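Local structure of putative glutaryl-CoA dehydrogenase (Thermus thermophilus, 2EBA) at residues Thr45-Ile48 against Pro49-Glu53; Ser109-Gln112 against Lys113-Leu117; Leu188-Thr191 against Asp192-Gly195. The protein belongs to the acyl-CoA dehydrogenase family of flavoproteins and binds flavin-adenine dinucleotide in an assembly of four chains. All coordinates share one frame; numbering follows the deposited sequence.

The three contacts come in series along the chain, each closing before the next opens. Contacts 1 and 2 are both at helix starts, of helices 48-54 and 110-121 in the N-terminal acyl-CoA dehydrogenase domain; their centres are about 22 Å apart and they do not touch. Contact 3 belongs to the middle domain, where strand 184-190 runs out into the loop leading to strand 196-200; its centre is about 24 Å from that of contact 1 and about 17 Å from that of contact 2. Contacts 2 and 3 do meet: the Q112 amide and the F116 ring pack on L188, joining the helical N-terminal part to the beta-rich middle part.

Contact 1 (Thr45-Ile48 against Pro49-Glu53); sequences THLI and PRFAE
L47 O receives the backbone N-H of F51 at 2.9 Å. The same oxygen hangs over one face of the F51 phenyl ring, 3.3 Å above its plane and toward the rim. The ring gets there because CG of F51 stands anti to its own carbonyl carbon (chi1 -63°), which turns the phenyl back beneath the preceding turn. Beyond the oxygen, L47 CB lies 4.2 Å from F51 CZ, so backbone and side chain of L47 both meet the same aromatic group. One residue on, I48 O takes the N-H of A52 at 3.0 Å, and the helix is under way. Just ahead of it, T45 O already accepts from I48 N within a turn, and the P49 ring fits into the first turn, where its nitrogen has no hydrogen to give.

On the side facing helix 13-29, R50 CG touches L47 CD1 at 4.0 Å, the two chains slanting past each other. The R50 chain then bends at chi2 and chi3, and NH1 forms a salt bridge with E53 OE1 whose hydrogen bond is weak; NE has a second acid, E29. Helix 48-54 sits with I48 and F51 against F92 of helix 87-107, while L47 and R50 touch helix 13-29 at E29 and F25.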
ATOM      1  N   THR A  45      -1.254  -4.987 -39.419  1.00 19.99           N
ATOM      2  CA  THR A  45      -2.004  -6.074 -40.033  1.00 20.67           C
ATOM      3  C   THR A  45      -1.137  -7.109 -40.729  1.00 20.97           C
ATOM      4  O   THR A  45      -1.447  -8.298 -40.709  1.00 22.64           O
ATOM      5  CB  THR A  45      -3.057  -5.536 -41.050  1.00 21.14           C
ATOM      6  OG1 THR A  45      -2.409  -4.791 -42.092  1.00 22.76           O
ATOM      7  CG2 THR A  45      -4.048  -4.640 -40.344  1.00 20.27           C
ATOM      8  N   HIS A  46      -0.039  -6.673 -41.346  1.00 21.16           N
ATOM      9  CA  HIS A  46       0.860  -7.578 -42.059  1.00 20.86           C
ATOM     10  C   HIS A  46       1.496  -8.605 -41.115  1.00 21.33           C
ATOM     11  O   HIS A  46       2.250  -9.479 -41.554  1.00 21.25           O
ATOM     12  CB  HIS A  46       1.980  -6.794 -42.707  1.00 18.69           C
ATOM     13  CG  HIS A  46       2.882  -6.133 -41.706  1.00 17.24           C
ATOM     14  ND1 HIS A  46       4.232  -6.384 -41.638  1.00 16.29           N
ATOM     15  CD2 HIS A  46       2.609  -5.284 -40.700  1.00 15.39           C
ATOM     16  CE1 HIS A  46       4.753  -5.708 -40.625  1.00 15.70           C
ATOM     17  NE2 HIS A  46       3.789  -5.027 -40.034  1.00 14.15           N
ATOM     18  N   LEU A  47       1.234  -8.495 -39.820  1.00 21.55           N
ATOM     19  CA  LEU A  47       1.836  -9.442 -38.932  1.00 22.06           C
ATOM     20  C   LEU A  47       0.844 -10.562 -38.644  1.00 21.67           C
ATOM     21  O   LEU A  47       1.241 -11.616 -38.134  1.00 21.76           O
ATOM     22  CB  LEU A  47       2.290  -8.700 -37.694  1.00 22.34           C
ATOM     23  CG  LEU A  47       3.777  -8.768 -37.263  1.00 23.00           C
ATOM     24  CD1 LEU A  47       4.744  -8.773 -38.471  1.00 20.84           C
ATOM     25  CD2 LEU A  47       4.081  -7.529 -36.408  1.00 23.42           C
ATOM     26  N   ILE A  48      -0.426 -10.345 -38.972  1.00 20.94           N
ATOM     27  CA  ILE A  48      -1.436 -11.365 -38.759  1.00 21.17           C
ATOM     28  C   ILE A  48      -1.081 -12.638 -39.563  1.00 21.79           C
ATOM     29  O   ILE A  48      -1.177 -13.752 -39.044  1.00 20.11           O
ATOM     30  CB  ILE A  48      -2.794 -10.851 -39.182  1.00 19.89           C
ATOM     31  CG1 ILE A  48      -3.151  -9.667 -38.287  1.00 19.38           C
ATOM     32  CG2 ILE A  48      -3.826 -11.952 -39.126  1.00 18.51           C
ATOM     33  CD1 ILE A  48      -4.309  -8.886 -38.757  1.00 16.18           C
ATOM     34  N   PRO A  49      -0.695 -12.473 -40.832  1.00 22.31           N
ATOM     35  CA  PRO A  49      -0.350 -13.702 -41.548  1.00 23.00           C
ATOM     36  C   PRO A  49       0.878 -14.355 -40.902  1.00 22.40           C
ATOM     37  O   PRO A  49       0.986 -15.598 -40.898  1.00 22.15           O
ATOM     38  CB  PRO A  49      -0.073 -13.228 -42.996  1.00 23.16           C
ATOM     39  CG  PRO A  49      -0.365 -11.719 -42.971  1.00 23.66           C
ATOM     40  CD  PRO A  49      -1.199 -11.456 -41.774  1.00 22.55           C
ATOM     41  N   ARG A  50       1.785 -13.567 -40.337  1.00 22.50           N
ATOM     42  CA  ARG A  50       2.979 -14.135 -39.694  1.00 22.10           C
ATOM     43  C   ARG A  50       2.534 -14.936 -38.446  1.00 20.81           C
ATOM     44  O   ARG A  50       3.047 -16.017 -38.204  1.00 20.14           O
ATOM     45  CB  ARG A  50       3.969 -13.056 -39.247  1.00 21.09           C
ATOM     46  CG  ARG A  50       4.537 -12.293 -40.432  1.00 22.09           C
ATOM     47  CD  ARG A  50       5.283 -13.187 -41.414  1.00 21.13           C
ATOM     48  NE  ARG A  50       6.559 -13.594 -40.850  1.00 22.25           N
ATOM     49  CZ  ARG A  50       6.829 -14.817 -40.401  1.00 20.96           C
ATOM     50  NH1 ARG A  50       5.893 -15.777 -40.445  1.00 22.46           N
ATOM     51  NH2 ARG A  50       8.024 -15.083 -39.888  1.00 21.64           N
ATOM     52  N   PHE A  51       1.603 -14.401 -37.648  1.00 20.68           N
ATOM     53  CA  PHE A  51       1.130 -15.111 -36.440  1.00 20.69           C
ATOM     54  C   PHE A  51       0.481 -16.411 -36.867  1.00 20.93           C
ATOM     55  O   PHE A  51       0.628 -17.422 -36.196  1.00 19.89           O
ATOM     56  CB  PHE A  51       0.063 -14.332 -35.678  1.00 19.72           C
ATOM     57  CG  PHE A  51       0.519 -13.025 -35.124  1.00 18.88           C
ATOM     58  CD1 PHE A  51       1.862 -12.726 -34.950  1.00 19.47           C
ATOM     59  CD2 PHE A  51      -0.422 -12.081 -34.755  1.00 18.35           C
ATOM     60  CE1 PHE A  51       2.236 -11.492 -34.424  1.00 20.31           C
ATOM     61  CE2 PHE A  51      -0.047 -10.864 -34.221  1.00 18.75           C
ATOM     62  CZ  PHE A  51       1.269 -10.569 -34.063  1.00 18.51           C
ATOM     63  N   ALA A  52      -0.285 -16.348 -37.957  1.00 21.48           N
ATOM     64  CA  ALA A  52      -0.983 -17.525 -38.474  1.00 21.82           C
ATOM     65  C   ALA A  52       0.057 -18.583 -38.805  1.00 22.08           C
ATOM     66  O   ALA A  52      -0.053 -19.735 -38.397  1.00 22.53           O
ATOM     67  CB  ALA A  52      -1.777 -17.156 -39.711  1.00 20.00           C
ATOM     68  N   GLU A  53       1.089 -18.169 -39.526  1.00 22.40           N
ATOM     69  CA  GLU A  53       2.167 -19.074 -39.902  1.00 23.66           C
ATOM     70  C   GLU A  53       2.912 -19.686 -38.718  1.00 22.42           C
ATOM     71  O   GLU A  53       3.440 -20.797 -38.814  1.00 21.15           O
ATOM     72  CB  GLU A  53       3.152 -18.342 -40.802  1.00 24.49           C
ATOM     73  CG  GLU A  53       2.781 -18.414 -42.251  1.00 27.48           C
ATOM     74  CD  GLU A  53       3.116 -17.143 -42.996  1.00 28.51           C
ATOM     75  OE1 GLU A  53       4.180 -16.548 -42.719  1.00 29.55           O
ATOM     76  OE2 GLU A  53       2.316 -16.741 -43.867  1.00 29.40           O
TER

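Contact 2 (Ser109-Gln112 against Lys113-Leu117); sequences SEEQ and KREFL
E110 reaches both K113 and R114 because its CG lies anti to the backbone N (chi1 -166°) and the chain then folds at chi2 (50°), carrying the carboxylate forward to the next turn. K113 bends at chi3 to meet it, and NZ comes within 3.0 Å of E110 OE1 in a salt bridge whose hydrogen bond is weak. The other oxygen, OE2, pairs with R114 NH2; the modelled 2.5 Å is short enough that the exact length is doubtful. E110 CG lies over one face of the R114 guanidinium, toward its rim, and the carboxylate and guanidinium planes stand 35° apart. Since Y65 OH also hydrogen-bonds to OE2, this acid is held by three groups, K113, R114 and Y65, which would be expected to stabilise its negative charge.

The helix start is closed by a capping box. S109 N gives its hydrogen to Q112 OE1 at 2.7 Å, and Q112 N returns one to S109 OG, although that oxygen is less surely placed. Behind the box the regular bonds begin at once, with K113 N to S109 O at 2.9 Å and F116 N to Q112 O at 3.0 Å. On another flank, the OE2 atoms of E111 and E115 are 4.7 Å apart, like charges that do not touch.

The first turns of helix 110-121 rest on helix 87-107, where F116 and L117 both touch I104 and L117 also meets Y105; Q112 leans on L228 and P229 in the loop after strand 220-223, and Q112 and F116 pack on L188 of strand 184-190.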
ATOM      1  N   SER A 109     -22.015 -24.758 -34.875  1.00 22.48           N
ATOM      2  CA  SER A 109     -22.535 -25.931 -35.560  1.00 24.52           C
ATOM      3  C   SER A 109     -21.331 -26.521 -36.291  1.00 26.21           C
ATOM      4  O   SER A 109     -20.293 -25.861 -36.422  1.00 26.96           O
ATOM      5  CB  SER A 109     -23.618 -25.526 -36.571  1.00 24.00           C
ATOM      6  OG  SER A 109     -23.102 -24.694 -37.596  1.00 23.06           O
ATOM      7  N   GLU A 110     -21.451 -27.755 -36.758  1.00 27.36           N
ATOM      8  CA  GLU A 110     -20.342 -28.373 -37.467  1.00 28.45           C
ATOM      9  C   GLU A 110     -20.045 -27.576 -38.736  1.00 27.85           C
ATOM     10  O   GLU A 110     -18.908 -27.530 -39.211  1.00 27.14           O
ATOM     11  CB  GLU A 110     -20.686 -29.819 -37.823  1.00 29.87           C
ATOM     12  CG  GLU A 110     -19.484 -30.632 -38.249  1.00 32.06           C
ATOM     13  CD  GLU A 110     -18.347 -30.510 -37.259  1.00 33.47           C
ATOM     14  OE1 GLU A 110     -18.567 -30.777 -36.055  1.00 34.28           O
ATOM     15  OE2 GLU A 110     -17.236 -30.144 -37.684  1.00 34.14           O
ATOM     16  N   GLU A 111     -21.089 -26.943 -39.264  1.00 27.42           N
ATOM     17  CA  GLU A 111     -20.997 -26.138 -40.474  1.00 26.67           C
ATOM     18  C   GLU A 111     -20.204 -24.864 -40.195  1.00 24.71           C
ATOM     19  O   GLU A 111     -19.337 -24.476 -40.974  1.00 22.84           O
ATOM     20  CB  GLU A 111     -22.409 -25.790 -40.964  1.00 29.51           C
ATOM     21  CG  GLU A 111     -22.467 -25.018 -42.279  1.00 33.87           C
ATOM     22  CD  GLU A 111     -23.873 -24.532 -42.603  1.00 36.18           C
ATOM     23  OE1 GLU A 111     -24.767 -24.703 -41.747  1.00 38.05           O
ATOM     24  OE2 GLU A 111     -24.085 -23.973 -43.704  1.00 38.14           O
ATOM     25  N   GLN A 112     -20.505 -24.219 -39.073  1.00 23.80           N
ATOM     26  CA  GLN A 112     -19.814 -22.990 -38.699  1.00 23.00           C
ATOM     27  C   GLN A 112     -18.357 -23.289 -38.376  1.00 22.32           C
ATOM     28  O   GLN A 112     -17.472 -22.488 -38.666  1.00 21.72           O
ATOM     29  CB  GLN A 112     -20.497 -22.334 -37.490  1.00 22.31           C
ATOM     30  CG  GLN A 112     -21.970 -22.037 -37.719  1.00 21.97           C
ATOM     31  CD  GLN A 112     -22.702 -21.592 -36.467  1.00 22.00           C
ATOM     32  OE1 GLN A 112     -22.484 -22.117 -35.379  1.00 22.05           O
ATOM     33  NE2 GLN A 112     -23.595 -20.629 -36.623  1.00 19.83           N
ATOM     34  N   LYS A 113     -18.110 -24.457 -37.791  1.00 22.87           N
ATOM     35  CA  LYS A 113     -16.752 -24.838 -37.438  1.00 24.11           C
ATOM     36  C   LYS A 113     -15.882 -25.098 -38.657  1.00 24.89           C
ATOM     37  O   LYS A 113     -14.768 -24.583 -38.747  1.00 24.14           O
ATOM     38  CB  LYS A 113     -16.763 -26.064 -36.524  1.00 24.85           C
ATOM     39  CG  LYS A 113     -17.254 -25.754 -35.122  1.00 26.01           C
ATOM     40  CD  LYS A 113     -17.101 -26.938 -34.176  1.00 26.43           C
ATOM     41  CE  LYS A 113     -18.019 -28.101 -34.531  1.00 27.80           C
ATOM     42  NZ  LYS A 113     -17.871 -29.239 -33.572  1.00 26.80           N
ATOM     43  N   ARG A 114     -16.389 -25.892 -39.599  1.00 26.81           N
ATOM     44  CA  ARG A 114     -15.641 -26.203 -40.815  1.00 27.57           C
ATOM     45  C   ARG A 114     -15.486 -24.970 -41.701  1.00 25.92           C
ATOM     46  O   ARG A 114     -14.493 -24.804 -42.403  1.00 25.04           O
ATOM     47  CB  ARG A 114     -16.353 -27.273 -41.634  1.00 30.67           C
ATOM     48  CG  ARG A 114     -16.578 -28.608 -40.959  1.00 34.91           C
ATOM     49  CD  ARG A 114     -16.723 -29.673 -42.049  1.00 40.23           C
ATOM     50  NE  ARG A 114     -17.574 -30.806 -41.679  1.00 43.44           N
ATOM     51  CZ  ARG A 114     -17.414 -31.553 -40.589  1.00 44.20           C
ATOM     52  NH1 ARG A 114     -18.247 -32.561 -40.360  1.00 45.31           N
ATOM     53  NH2 ARG A 114     -16.433 -31.291 -39.729  1.00 43.06           N
ATOM     54  N   GLU A 115     -16.488 -24.111 -41.658  1.00 24.85           N
ATOM     55  CA  GLU A 115     -16.518 -22.906 -42.465  1.00 25.89           C
ATOM     56  C   GLU A 115     -15.589 -21.774 -41.999  1.00 24.01           C
ATOM     57  O   GLU A 115     -14.890 -21.159 -42.805  1.00 22.09           O
ATOM     58  CB  GLU A 115     -17.967 -22.411 -42.511  1.00 29.16           C
ATOM     59  CG  GLU A 115     -18.247 -21.235 -43.420  1.00 33.78           C
ATOM     60  CD  GLU A 115     -19.679 -20.746 -43.270  1.00 36.83           C
ATOM     61  OE1 GLU A 115     -20.057 -19.806 -44.007  1.00 40.45           O
ATOM     62  OE2 GLU A 115     -20.424 -21.298 -42.416  1.00 36.56           O
ATOM     63  N   PHE A 116     -15.563 -21.514 -40.701  1.00 22.48           N
ATOM     64  CA  PHE A 116     -14.751 -20.418 -40.197  1.00 21.61           C
ATOM     65  C   PHE A 116     -13.399 -20.720 -39.573  1.00 20.24           C
ATOM     66  O   PHE A 116     -12.400 -20.077 -39.914  1.00 19.61           O
ATOM     67  CB  PHE A 116     -15.579 -19.604 -39.210  1.00 21.18           C
ATOM     68  CG  PHE A 116     -16.842 -19.058 -39.805  1.00 22.56           C
ATOM     69  CD1 PHE A 116     -16.795 -18.232 -40.918  1.00 21.25           C
ATOM     70  CD2 PHE A 116     -18.078 -19.381 -39.265  1.00 22.12           C
ATOM     71  CE1 PHE A 116     -17.953 -17.737 -41.485  1.00 21.43           C
ATOM     72  CE2 PHE A 116     -19.243 -18.885 -39.831  1.00 22.29           C
ATOM     73  CZ  PHE A 116     -19.177 -18.062 -40.942  1.00 21.25           C
ATOM     74  N   LEU A 117     -13.365 -21.696 -38.674  1.00 18.99           N
ATOM     75  CA  LEU A 117     -12.140 -22.024 -37.960  1.00 18.17           C
ATOM     76  C   LEU A 117     -10.843 -22.096 -38.768  1.00 18.85           C
ATOM     77  O   LEU A 117      -9.821 -21.558 -38.336  1.00 16.89           O
ATOM     78  CB  LEU A 117     -12.344 -23.304 -37.132  1.00 15.88           C
ATOM     79  CG  LEU A 117     -13.390 -23.158 -36.009  1.00 15.66           C
ATOM     80  CD1 LEU A 117     -13.497 -24.434 -35.175  1.00 12.65           C
ATOM     81  CD2 LEU A 117     -13.008 -21.987 -35.128  1.00 13.18           C
TER

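Contact 3 (Leu188-Thr191 against Asp192-Gly195); sequences LVPT and DTPG
Apolar contact centres on P190 and T193, whose side chains slant across one another as the chain turns back. The placing of the T193 side chain is doubtful: its chi1 of 113° is away from any staggered position, and its methyl is modelled too close to the P190 carbonyl oxygen to trust. With that caution, T193 CG2 lies roughly 3.4 Å from P190 CB, and the same methyl faces V189 CG1 more loosely.

A polar atom makes a van der Waals contact of its own, D192 OD2 lying 3.7 Å from P190 CB. It is brought there by D192 CG standing between its backbone N and carbonyl carbon (chi1 61°).

The backbone angles of T191 and D192 suit the two middle positions of a type I beta turn from P190 to T193, although no hydrogen bond joins the two halves. The turn ends strand 184-190, which pairs with strand 172-178 and whose L188 also bonds through its backbone to L226, and leads to strand 196-200 in the beta-rich middle domain of the acyl-CoA dehydrogenase fold.

Polar bonds mostly run to other parts of the chain. T191 OG1 is hydrogen-bonded to A170 O and weakly to H171 O, and the T191 backbone also bonds with H171. T193 OG1 is modelled in a weak, long bond to P194 O, with the same doubt about its rotamer. Further along, the G195 backbone bonds with E218.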
ATOM      1  N   LEU A 188     -22.934 -15.119 -35.247  1.00 18.67           N
ATOM      2  CA  LEU A 188     -21.731 -14.930 -36.056  1.00 19.83           C
ATOM      3  C   LEU A 188     -22.240 -13.999 -37.153  1.00 19.77           C
ATOM      4  O   LEU A 188     -22.783 -14.438 -38.163  1.00 19.48           O
ATOM      5  CB  LEU A 188     -21.251 -16.257 -36.654  1.00 20.27           C
ATOM      6  CG  LEU A 188     -21.012 -17.340 -35.603  1.00 20.15           C
ATOM      7  CD1 LEU A 188     -20.450 -18.589 -36.262  1.00 19.05           C
ATOM      8  CD2 LEU A 188     -20.059 -16.804 -34.538  1.00 20.80           C
ATOM      9  N   VAL A 189     -22.072 -12.704 -36.909  1.00 20.89           N
ATOM     10  CA  VAL A 189     -22.531 -11.637 -37.792  1.00 20.14           C
ATOM     11  C   VAL A 189     -21.486 -11.123 -38.768  1.00 19.70           C
ATOM     12  O   VAL A 189     -20.491 -10.540 -38.359  1.00 18.23           O
ATOM     13  CB  VAL A 189     -23.007 -10.427 -36.955  1.00 20.40           C
ATOM     14  CG1 VAL A 189     -23.510  -9.311 -37.866  1.00 22.44           C
ATOM     15  CG2 VAL A 189     -24.072 -10.859 -35.985  1.00 17.60           C
ATOM     16  N   PRO A 190     -21.693 -11.348 -40.071  1.00 20.47           N
ATOM     17  CA  PRO A 190     -20.708 -10.850 -41.037  1.00 21.61           C
ATOM     18  C   PRO A 190     -20.713  -9.325 -40.893  1.00 22.39           C
ATOM     19  O   PRO A 190     -21.749  -8.733 -40.612  1.00 22.80           O
ATOM     20  CB  PRO A 190     -21.267 -11.333 -42.371  1.00 22.26           C
ATOM     21  CG  PRO A 190     -21.931 -12.636 -41.992  1.00 22.94           C
ATOM     22  CD  PRO A 190     -22.655 -12.257 -40.714  1.00 21.26           C
ATOM     23  N   THR A 191     -19.568  -8.681 -41.059  1.00 22.15           N
ATOM     24  CA  THR A 191     -19.542  -7.245 -40.863  1.00 22.37           C
ATOM     25  C   THR A 191     -20.019  -6.439 -42.055  1.00 23.28           C
ATOM     26  O   THR A 191     -20.168  -5.223 -41.953  1.00 21.94           O
ATOM     27  CB  THR A 191     -18.137  -6.761 -40.438  1.00 22.23           C
ATOM     28  OG1 THR A 191     -17.172  -7.139 -41.426  1.00 21.92           O
ATOM     29  CG2 THR A 191     -17.757  -7.365 -39.084  1.00 20.97           C
ATOM     30  N   ASP A 192     -20.273  -7.103 -43.179  1.00 24.27           N
ATOM     31  CA  ASP A 192     -20.734  -6.378 -44.354  1.00 24.21           C
ATOM     32  C   ASP A 192     -22.231  -6.484 -44.563  1.00 24.55           C
ATOM     33  O   ASP A 192     -22.768  -5.847 -45.459  1.00 26.52           O
ATOM     34  CB  ASP A 192     -19.994  -6.835 -45.608  1.00 23.52           C
ATOM     35  CG  ASP A 192     -20.196  -8.299 -45.908  1.00 24.42           C
ATOM     36  OD1 ASP A 192     -19.574  -8.780 -46.872  1.00 24.84           O
ATOM     37  OD2 ASP A 192     -20.969  -8.970 -45.191  1.00 24.31           O
ATOM     38  N   THR A 193     -22.914  -7.274 -43.737  1.00 24.09           N
ATOM     39  CA  THR A 193     -24.358  -7.396 -43.878  1.00 23.00           C
ATOM     40  C   THR A 193     -24.937  -6.014 -43.614  1.00 23.25           C
ATOM     41  O   THR A 193     -24.563  -5.345 -42.662  1.00 24.44           O
ATOM     42  CB  THR A 193     -24.951  -8.414 -42.883  1.00 21.52           C
ATOM     43  OG1 THR A 193     -25.781  -7.745 -41.930  1.00 21.38           O
ATOM     44  CG2 THR A 193     -23.855  -9.138 -42.164  1.00 20.25           C
ATOM     45  N   PRO A 194     -25.842  -5.555 -44.475  1.00 23.54           N
ATOM     46  CA  PRO A 194     -26.425  -4.228 -44.269  1.00 23.76           C
ATOM     47  C   PRO A 194     -26.954  -3.941 -42.864  1.00 24.06           C
ATOM     48  O   PRO A 194     -27.471  -4.829 -42.184  1.00 25.58           O
ATOM     49  CB  PRO A 194     -27.506  -4.143 -45.354  1.00 23.54           C
ATOM     50  CG  PRO A 194     -27.671  -5.567 -45.844  1.00 23.32           C
ATOM     51  CD  PRO A 194     -26.312  -6.155 -45.731  1.00 23.09           C
ATOM     52  N   GLY A 195     -26.792  -2.693 -42.433  1.00 23.44           N
ATOM     53  CA  GLY A 195     -27.259  -2.273 -41.125  1.00 22.90           C
ATOM     54  C   GLY A 195     -26.206  -2.373 -40.045  1.00 23.69           C
ATOM     55  O   GLY A 195     -26.435  -1.983 -38.905  1.00 23.23           O
TER